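Local coordinates for protein cysteine synthase (Fusobacterium nucleatum subsp. nucleatum strain ATCC 25586, PDB 5XEM) that probably makes L-cysteine and acetate from O-acetyl-L-serine and hydrogen sulfide with pyridoxal 5'-phosphate as cofactor, and also releases hydrogen sulfide from L-cysteine, at residues R48-M53 / I79-I84; I69-S74 / P144-N149. All coordinates share one frame; numbering follows the deposited sequence.

Both contacts are buried and lie on the same side of the chain's centre, about 10 Å apart between their centres. Contact 1 joins helix 46-60 to helix 76-88 through small and branched apolar groups alone. Contact 2 sets strand 68-72 and the turn after it against the loop between strand 141-142 and helix 151-167, and there a carboxylate and a carboxamide do most of the holding. Strand 68-72 runs between the two helices in sequence, and the contacts interlock: Leu-81 of contact 1 packs on Glu-71 of contact 2, and Met-53 on Pro-144. The helix-helix contact is thus apolar, whereas the strand-loop contact, where the bound lanthionine group sits, is mostly polar.

Contact 1: R48-M53 / I79-I84; sequences RIALKM and IGLAMI
Ala-50 meets the 79-84 helix with its methyl group pressed against the backbone: Ala-50 CB lies 3.5 Å from Leu-81 N, beside the carbonyl carbon of Gly-80. Glycine suits this place because a side chain there would point at Ala-50, and its absence lets the helix axes approach to 8.3 Å, crossing at -53°. Two longer residues flank the alanine methyl. Leu-81 CG stands anti to the carbonyl carbon, beside the backbone N (chi1 -71°), and Leu-81 CD2 reaches to 3.8 Å from Ala-50 CB. Ile-84 reaches across with its longer branch, CG1 anti to the carbonyl carbon, and the terminal CD1 is the atom that touches. Ile-84 CD1 comes 3.6 Å from Ala-50 CB and 3.3 Å from Leu-51 N, so it rests on the helix backbone between the two residues.

Beyond this close-fitting centre the contact thins toward the partly exposed Leu-51, which offers only its first side-chain carbon: Leu-51 CB lies 3.8 Å from Ile-84 CD1. The partly exposed Lys-52, on the side of helix 46-60 turned away from the contact, pairs with Glu-158, whereas Arg-48 on that side is buried and pairs with Glu-37 and Glu-163. Lys-46, predicted to carry the cofactor though not joined to it here, lies near Gly-80. Helices 46-60 and 76-88 precede and follow strand 68-72 in the chain, and their crossing packs them together in the alpha/beta fold of the cysteine synthase family.

Contact 2: I69-S74 / P144-N149; sequences IIEATS and PNQFTN. With 85F ((2R)-2-azanyl-3-[(2R)-2-azanyl-3-oxidanyl-3-oxidanylidene-propyl]sulfanyl-propanoic acid), chain C; ACT (acetate ion), chain F.
Glu-71 and Gln-146 bind the end of strand 68-72 to the 144-149 loop in the smaller, parallel alpha/beta sheet of this pyridoxal-phosphate enzyme, where the turn after the strand holds a carboxylate oxygen of the bound lanthionine. Hydrogen bonds from the loop backbone grip the Glu-71 carboxylate. Glu-71 has CG anti to its backbone N (chi1 -176°) and a bend at chi2, which turn the carboxylate onto two successive amides. Glu-71 OE2 takes Gln-146 N at 2.8 Å on its syn lone pair, with a nearly straight N-H (167°); Glu-71 OE1 takes Asn-145 N at the same length, but at 137° and somewhat out of the carboxylate plane. A glutamate suits this buried place because its two oxygens can satisfy both loop amides, which would also tend to stabilise its negative charge.

The apolar side-chain pair across the segments is at their start. Pro-144 CD lies 3.8 Å from Ile-69 CG2, the two side chains crossing at about a right angle, and CD also sits close to Ile-70 O. Farther along, Phe-147 packs one face on Gln-146 CG, while CD of the lanthionine group lies at the ring's edge, 3.7 Å from Phe-147 CE1.

The amide of Gln-146 joins protein to ligand. Gln-146 NE2 gives one bond to Ala-72 O, on a carbonyl lone pair at 3.0 Å, and another to O of the lanthionine group at 2.9 Å; OE1 is held by Thr-77 and Lys-46, which fixes the rotation of the amide. From the turn, Ser-74 N also bonds to this ligand oxygen. Thr-73 OG1 donates to the lanthionine O at 2.7 Å.

Contact 1: R48-M53 / I79-I84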
ATOM      1  N   ARG A  48       6.618   9.439   8.122  1.00 11.31           N
ATOM      2  CA  ARG A  48       7.929  10.005   8.504  1.00 10.98           C
ATOM      3  C   ARG A  48       7.804  11.041   9.621  1.00 10.73           C
ATOM      4  O   ARG A  48       8.608  11.037  10.587  1.00 10.66           O
ATOM      5  CB  ARG A  48       8.651  10.669   7.334  1.00 11.53           C
ATOM      6  CG  ARG A  48       9.036   9.753   6.204  1.00 11.89           C
ATOM      7  CD  ARG A  48       9.553  10.557   5.037  1.00 12.42           C
ATOM      8  NE  ARG A  48       9.816   9.777   3.843  1.00 12.46           N
ATOM      9  CZ  ARG A  48      10.972   9.214   3.494  1.00 12.39           C
ATOM     10  NH1 ARG A  48      12.035   9.244   4.311  1.00 13.06           N
ATOM     11  NH2 ARG A  48      11.054   8.560   2.360  1.00 12.68           N
ATOM     12  N   ILE A  49       6.809  11.920   9.505  1.00  9.95           N
ATOM     13  CA  ILE A  49       6.608  12.981  10.508  1.00 10.16           C
ATOM     14  C   ILE A  49       5.943  12.465  11.771  1.00 10.56           C
ATOM     15  O   ILE A  49       6.277  12.922  12.879  1.00 10.20           O
ATOM     16  CB  ILE A  49       5.918  14.271   9.946  1.00 10.11           C
ATOM     17  CG1 ILE A  49       4.388  14.179   9.793  1.00 10.21           C
ATOM     18  CG2 ILE A  49       6.626  14.725   8.669  1.00 10.19           C
ATOM     19  CD1 ILE A  49       3.727  15.567   9.628  1.00  9.86           C
ATOM     20  N   ALA A  50       5.020  11.508  11.625  1.00 10.36           N
ATOM     21  CA  ALA A  50       4.434  10.845  12.779  1.00 10.36           C
ATOM     22  C   ALA A  50       5.533  10.217  13.645  1.00 10.69           C
ATOM     23  O   ALA A  50       5.548  10.383  14.861  1.00 10.12           O
ATOM     24  CB  ALA A  50       3.431   9.787  12.335  1.00 10.19           C
ATOM     25  N   LEU A  51       6.438   9.492  12.994  1.00 11.22           N
ATOM     26  CA  LEU A  51       7.524   8.838  13.702  1.00 11.99           C
ATOM     27  C   LEU A  51       8.422   9.856  14.379  1.00 11.51           C
ATOM     28  O   LEU A  51       8.714   9.735  15.571  1.00 11.41           O
ATOM     29  CB  LEU A  51       8.365   8.002  12.765  1.00 12.53           C
ATOM     30  CG  LEU A  51       9.481   7.185  13.428  1.00 13.85           C
ATOM     31  CD1 LEU A  51       8.915   6.256  14.499  1.00 15.03           C
ATOM     32  CD2 LEU A  51      10.268   6.429  12.372  1.00 14.48           C
ATOM     33  N   LYS A  52       8.878  10.851  13.636  1.00 11.76           N
ATOM     34  CA  LYS A  52       9.807  11.787  14.241  1.00 12.10           C
ATOM     35  C   LYS A  52       9.169  12.633  15.345  1.00 11.73           C
ATOM     36  O   LYS A  52       9.795  12.847  16.395  1.00 11.13           O
ATOM     37  CB  LYS A  52      10.490  12.676  13.219  1.00 13.31           C
ATOM     38  CG  LYS A  52      11.666  13.424  13.872  1.00 14.59           C
ATOM     39  CD  LYS A  52      12.590  14.127  12.908  1.00 15.38           C
ATOM     40  CE  LYS A  52      13.736  14.830  13.623  1.00 16.09           C
ATOM     41  NZ  LYS A  52      14.745  13.897  14.172  1.00 15.42           N
ATOM     42  N   MET A  53       7.939  13.113  15.132  1.00 10.81           N
ATOM     43  CA  MET A  53       7.260  13.884  16.180  1.00 10.96           C
ATOM     44  C   MET A  53       7.087  13.056  17.440  1.00 12.16           C
ATOM     45  O   MET A  53       7.316  13.561  18.570  1.00 11.29           O
ATOM     46  CB  MET A  53       5.918  14.432  15.697  1.00 11.21           C
ATOM     47  CG  MET A  53       6.063  15.489  14.624  1.00 11.13           C
ATOM     48  SD  MET A  53       4.513  16.327  14.214  1.00 11.53           S
ATOM     49  CE  MET A  53       3.533  14.975  13.536  1.00 12.11           C
ATOM     50  N   ILE A  79      -3.457   8.698  10.104  1.00  9.73           N
ATOM     51  CA  ILE A  79      -3.146   7.292   9.798  1.00 10.19           C
ATOM     52  C   ILE A  79      -1.733   6.914  10.226  1.00  9.90           C
ATOM     53  O   ILE A  79      -1.535   5.899  10.852  1.00  9.78           O
ATOM     54  CB  ILE A  79      -3.354   6.993   8.309  1.00 10.41           C
ATOM     55  CG1 ILE A  79      -4.837   7.167   7.962  1.00 11.38           C
ATOM     56  CG2 ILE A  79      -2.785   5.609   7.952  1.00 10.93           C
ATOM     57  CD1 ILE A  79      -5.058   7.286   6.455  1.00 11.83           C
ATOM     58  N   GLY A  80      -0.743   7.739   9.893  1.00  9.77           N
ATOM     59  CA  GLY A  80       0.618   7.505  10.328  1.00 10.16           C
ATOM     60  C   GLY A  80       0.782   7.459  11.849  1.00  9.73           C
ATOM     61  O   GLY A  80       1.444   6.587  12.381  1.00  9.88           O
ATOM     62  N   LEU A  81       0.182   8.403  12.545  1.00  9.65           N
ATOM     63  CA  LEU A  81       0.129   8.375  14.003  1.00  9.73           C
ATOM     64  C   LEU A  81      -0.575   7.147  14.532  1.00  9.75           C
ATOM     65  O   LEU A  81      -0.100   6.530  15.471  1.00 10.43           O
ATOM     66  CB  LEU A  81      -0.544   9.633  14.557  1.00  9.78           C
ATOM     67  CG  LEU A  81       0.249  10.919  14.434  1.00 10.40           C
ATOM     68  CD1 LEU A  81      -0.650  12.115  14.737  1.00 10.21           C
ATOM     69  CD2 LEU A  81       1.459  10.880  15.372  1.00 10.59           C
ATOM     70  N   ALA A  82      -1.666   6.750  13.889  1.00  9.54           N
ATOM     71  CA  ALA A  82      -2.439   5.587  14.353  1.00  9.68           C
ATOM     72  C   ALA A  82      -1.607   4.291  14.291  1.00  9.92           C
ATOM     73  O   ALA A  82      -1.584   3.504  15.229  1.00 10.13           O
ATOM     74  CB  ALA A  82      -3.722   5.462  13.557  1.00  9.58           C
ATOM     75  N   MET A  83      -0.883   4.117  13.192  1.00 10.99           N
ATOM     76  CA  MET A  83      -0.075   2.913  12.967  1.00 11.67           C
ATOM     77  C   MET A  83       1.042   2.877  14.006  1.00 11.94           C
ATOM     78  O   MET A  83       1.297   1.842  14.648  1.00 11.48           O
ATOM     79  CB  MET A  83       0.485   2.939  11.559  1.00 12.50           C
ATOM     80  CG  MET A  83       1.424   1.799  11.246  1.00 13.92           C
ATOM     81  SD  MET A  83       2.212   1.996   9.639  1.00 16.01           S
ATOM     82  CE  MET A  83       3.279   3.385  10.032  1.00 15.61           C
ATOM     83  N   ILE A  84       1.710   4.014  14.203  1.00 12.02           N
ATOM     84  CA  ILE A  84       2.800   4.066  15.170  1.00 12.49           C
ATOM     85  C   ILE A  84       2.305   3.874  16.620  1.00 12.27           C
ATOM     86  O   ILE A  84       2.906   3.119  17.395  1.00 11.83           O
ATOM     87  CB  ILE A  84       3.611   5.336  15.004  1.00 13.48           C
ATOM     88  CG1 ILE A  84       4.397   5.245  13.683  1.00 14.64           C
ATOM     89  CG2 ILE A  84       4.530   5.543  16.215  1.00 14.19           C
ATOM     90  CD1 ILE A  84       4.824   6.602  13.172  1.00 15.14           C
TER

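Contact 2: I69-S74 / P144-N149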
ATOM      1  N   ILE A  69      -2.333  10.918  22.853  1.00 11.44           N
ATOM      2  CA  ILE A  69      -1.856  11.691  21.725  1.00 11.58           C
ATOM      3  C   ILE A  69      -3.119  12.253  21.052  1.00 11.33           C
ATOM      4  O   ILE A  69      -4.077  11.521  20.851  1.00 10.77           O
ATOM      5  CB  ILE A  69      -1.048  10.840  20.727  1.00 11.68           C
ATOM      6  CG1 ILE A  69       0.016  10.009  21.459  1.00 11.87           C
ATOM      7  CG2 ILE A  69      -0.457  11.711  19.626  1.00 10.79           C
ATOM      8  CD1 ILE A  69       0.913  10.788  22.394  1.00 12.10           C
ATOM      9  N   ILE A  70      -3.104  13.543  20.747  1.00 11.65           N
ATOM     10  CA  ILE A  70      -4.260  14.236  20.141  1.00 12.03           C
ATOM     11  C   ILE A  70      -3.776  15.064  18.954  1.00 12.18           C
ATOM     12  O   ILE A  70      -2.850  15.865  19.092  1.00 11.90           O
ATOM     13  CB  ILE A  70      -4.981  15.164  21.141  1.00 12.97           C
ATOM     14  CG1 ILE A  70      -5.279  14.464  22.474  1.00 12.56           C
ATOM     15  CG2 ILE A  70      -6.293  15.663  20.513  1.00 13.72           C
ATOM     16  CD1 ILE A  70      -5.734  15.381  23.617  1.00 12.86           C
ATOM     17  N   GLU A  71      -4.364  14.871  17.765  1.00 11.73           N
ATOM     18  CA  GLU A  71      -3.910  15.568  16.570  1.00 12.00           C
ATOM     19  C   GLU A  71      -5.075  15.918  15.657  1.00 12.43           C
ATOM     20  O   GLU A  71      -6.029  15.134  15.521  1.00 12.43           O
ATOM     21  CB  GLU A  71      -2.862  14.722  15.784  1.00 12.94           C
ATOM     22  CG  GLU A  71      -2.247  15.399  14.551  1.00 13.03           C
ATOM     23  CD  GLU A  71      -1.295  16.559  14.872  1.00 14.04           C
ATOM     24  OE1 GLU A  71      -1.344  17.090  16.003  1.00 12.84           O
ATOM     25  OE2 GLU A  71      -0.479  16.920  13.990  1.00 16.20           O
ATOM     26  N   ALA A  72      -4.984  17.105  15.058  1.00 12.20           N
ATOM     27  CA  ALA A  72      -5.851  17.509  13.945  1.00 12.08           C
ATOM     28  C   ALA A  72      -5.214  17.127  12.602  1.00 12.44           C
ATOM     29  O   ALA A  72      -4.044  17.460  12.320  1.00 12.12           O
ATOM     30  CB  ALA A  72      -6.122  19.005  13.998  1.00 12.03           C
ATOM     31  N   THR A  73      -6.000  16.477  11.752  1.00 12.34           N
ATOM     32  CA  THR A  73      -5.465  15.978  10.491  1.00 12.17           C
ATOM     33  C   THR A  73      -6.537  15.922   9.417  1.00 12.40           C
ATOM     34  O   THR A  73      -7.723  15.828   9.727  1.00 13.13           O
ATOM     35  CB  THR A  73      -4.863  14.565  10.704  1.00 11.81           C
ATOM     36  OG1 THR A  73      -4.444  14.026   9.443  1.00 11.45           O
ATOM     37  CG2 THR A  73      -5.858  13.631  11.307  1.00 12.00           C
ATOM     38  N   SER A  74      -6.117  15.976   8.164  1.00 13.49           N
ATOM     39  CA  SER A  74      -7.023  15.690   7.033  1.00 13.49           C
ATOM     40  C   SER A  74      -7.107  14.203   6.733  1.00 14.07           C
ATOM     41  O   SER A  74      -7.927  13.771   5.902  1.00 14.46           O
ATOM     42  CB  SER A  74      -6.593  16.448   5.781  1.00 14.39           C
ATOM     43  OG  SER A  74      -5.308  16.045   5.372  1.00 15.53           O
ATOM     44  N   PRO A 144       1.022  16.563  18.741  1.00 10.53           N
ATOM     45  CA  PRO A 144       2.188  16.655  17.859  1.00 10.99           C
ATOM     46  C   PRO A 144       2.233  17.995  17.120  1.00 11.24           C
ATOM     47  O   PRO A 144       3.296  18.620  16.974  1.00 11.36           O
ATOM     48  CB  PRO A 144       1.997  15.482  16.887  1.00 11.08           C
ATOM     49  CG  PRO A 144       1.196  14.502  17.656  1.00 11.21           C
ATOM     50  CD  PRO A 144       0.319  15.274  18.583  1.00 11.10           C
ATOM     51  N   ASN A 145       1.056  18.451  16.702  1.00 11.93           N
ATOM     52  CA  ASN A 145       0.900  19.664  15.880  1.00 11.83           C
ATOM     53  C   ASN A 145       1.790  19.748  14.654  1.00 11.30           C
ATOM     54  O   ASN A 145       2.743  20.523  14.582  1.00 11.61           O
ATOM     55  CB  ASN A 145       0.979  20.931  16.696  1.00 12.62           C
ATOM     56  CG  ASN A 145       0.245  22.099  16.013  1.00 13.43           C
ATOM     57  OD1 ASN A 145       0.176  22.146  14.785  1.00 15.24           O
ATOM     58  ND2 ASN A 145      -0.369  22.990  16.800  1.00 14.93           N
ATOM     59  N   GLN A 146       1.427  18.989  13.619  1.00 10.86           N
ATOM     60  CA  GLN A 146       2.142  19.058  12.358  1.00 10.74           C
ATOM     61  C   GLN A 146       2.268  20.482  11.771  1.00 10.83           C
ATOM     62  O   GLN A 146       3.166  20.743  10.975  1.00 10.37           O
ATOM     63  CB  GLN A 146       1.472  18.164  11.316  1.00 10.30           C
ATOM     64  CG  GLN A 146       0.025  18.519  11.025  1.00 10.35           C
ATOM     65  CD  GLN A 146      -0.593  17.546  10.054  1.00 10.53           C
ATOM     66  OE1 GLN A 146       0.069  17.046   9.145  1.00 10.66           O
ATOM     67  NE2 GLN A 146      -1.861  17.258  10.260  1.00 11.59           N
ATOM     68  N   PHE A 147       1.350  21.376  12.144  1.00 11.19           N
ATOM     69  CA  PHE A 147       1.376  22.740  11.610  1.00 12.28           C
ATOM     70  C   PHE A 147       2.511  23.608  12.152  1.00 12.30           C
ATOM     71  O   PHE A 147       2.956  24.529  11.472  1.00 12.60           O
ATOM     72  CB  PHE A 147       0.022  23.406  11.845  1.00 12.63           C
ATOM     73  CG  PHE A 147      -1.099  22.627  11.262  1.00 13.31           C
ATOM     74  CD1 PHE A 147      -1.347  22.706   9.906  1.00 14.49           C
ATOM     75  CD2 PHE A 147      -1.857  21.754  12.044  1.00 14.04           C
ATOM     76  CE1 PHE A 147      -2.354  21.943   9.338  1.00 14.72           C
ATOM     77  CE2 PHE A 147      -2.856  20.975  11.464  1.00 14.04           C
ATOM     78  CZ  PHE A 147      -3.101  21.084  10.116  1.00 14.71           C
ATOM     79  N   THR A 148       2.966  23.301  13.368  1.00 12.91           N
ATOM     80  CA  THR A 148       3.958  24.128  14.073  1.00 12.96           C
ATOM     81  C   THR A 148       5.226  23.366  14.482  1.00 13.03           C
ATOM     82  O   THR A 148       6.246  23.977  14.798  1.00 12.22           O
ATOM     83  CB  THR A 148       3.314  24.714  15.328  1.00 13.41           C
ATOM     84  OG1 THR A 148       3.030  23.658  16.268  1.00 15.68           O
ATOM     85  CG2 THR A 148       2.003  25.410  14.957  1.00 13.15           C
ATOM     86  N   ASN A 149       5.171  22.033  14.469  1.00 12.52           N
ATOM     87  CA  ASN A 149       6.264  21.210  14.990  1.00 12.75           C
ATOM     88  C   ASN A 149       7.396  21.125  13.997  1.00 12.73           C
ATOM     89  O   ASN A 149       7.242  20.567  12.907  1.00 12.16           O
ATOM     90  CB  ASN A 149       5.719  19.820  15.335  1.00 12.22           C
ATOM     91  CG  ASN A 149       6.660  18.984  16.195  1.00 12.17           C
ATOM     92  OD1 ASN A 149       7.875  19.069  16.079  1.00 12.83           O
ATOM     93  ND2 ASN A 149       6.080  18.144  17.057  1.00 11.03           N
TER
HETATM   94  N   85F C 501      -1.928  16.288   4.740  1.00 14.23           N
HETATM   95  CA  85F C 501      -2.052  16.723   6.147  1.00 13.70           C
HETATM   96  CB  85F C 501      -2.923  17.995   6.243  1.00 15.71           C
HETATM   97  SG  85F C 501      -2.147  19.456   5.596  1.00 18.25           S
HETATM   98  CD  85F C 501      -3.282  20.822   5.922  1.00 16.79           C
HETATM   99  CE  85F C 501      -4.671  20.693   5.242  1.00 16.87           C
HETATM  100  NZ2 85F C 501      -4.550  20.381   3.811  1.00 16.00           N
HETATM  101  CZ1 85F C 501      -5.394  22.058   5.396  1.00 17.16           C
HETATM  102  OH1 85F C 501      -6.466  22.188   4.732  1.00 16.22           O
HETATM  103  OH2 85F C 501      -4.912  22.963   6.133  1.00 15.94           O
HETATM  104  C   85F C 501      -2.644  15.628   7.009  1.00 13.13           C
HETATM  105  OXT 85F C 501      -2.512  14.462   6.607  1.00 11.94           O
HETATM  106  O   85F C 501      -3.186  15.971   8.089  1.00 13.72           O
HETATM  107  C   ACT F 504      -2.033  22.650  20.148  1.00 18.46           C
HETATM  108  O   ACT F 504      -0.869  22.688  19.743  1.00 18.35           O
HETATM  109  OXT ACT F 504      -2.298  22.263  21.294  1.00 18.95           O
HETATM  110  CH3 ACT F 504      -3.127  23.092  19.218  1.00 20.84           C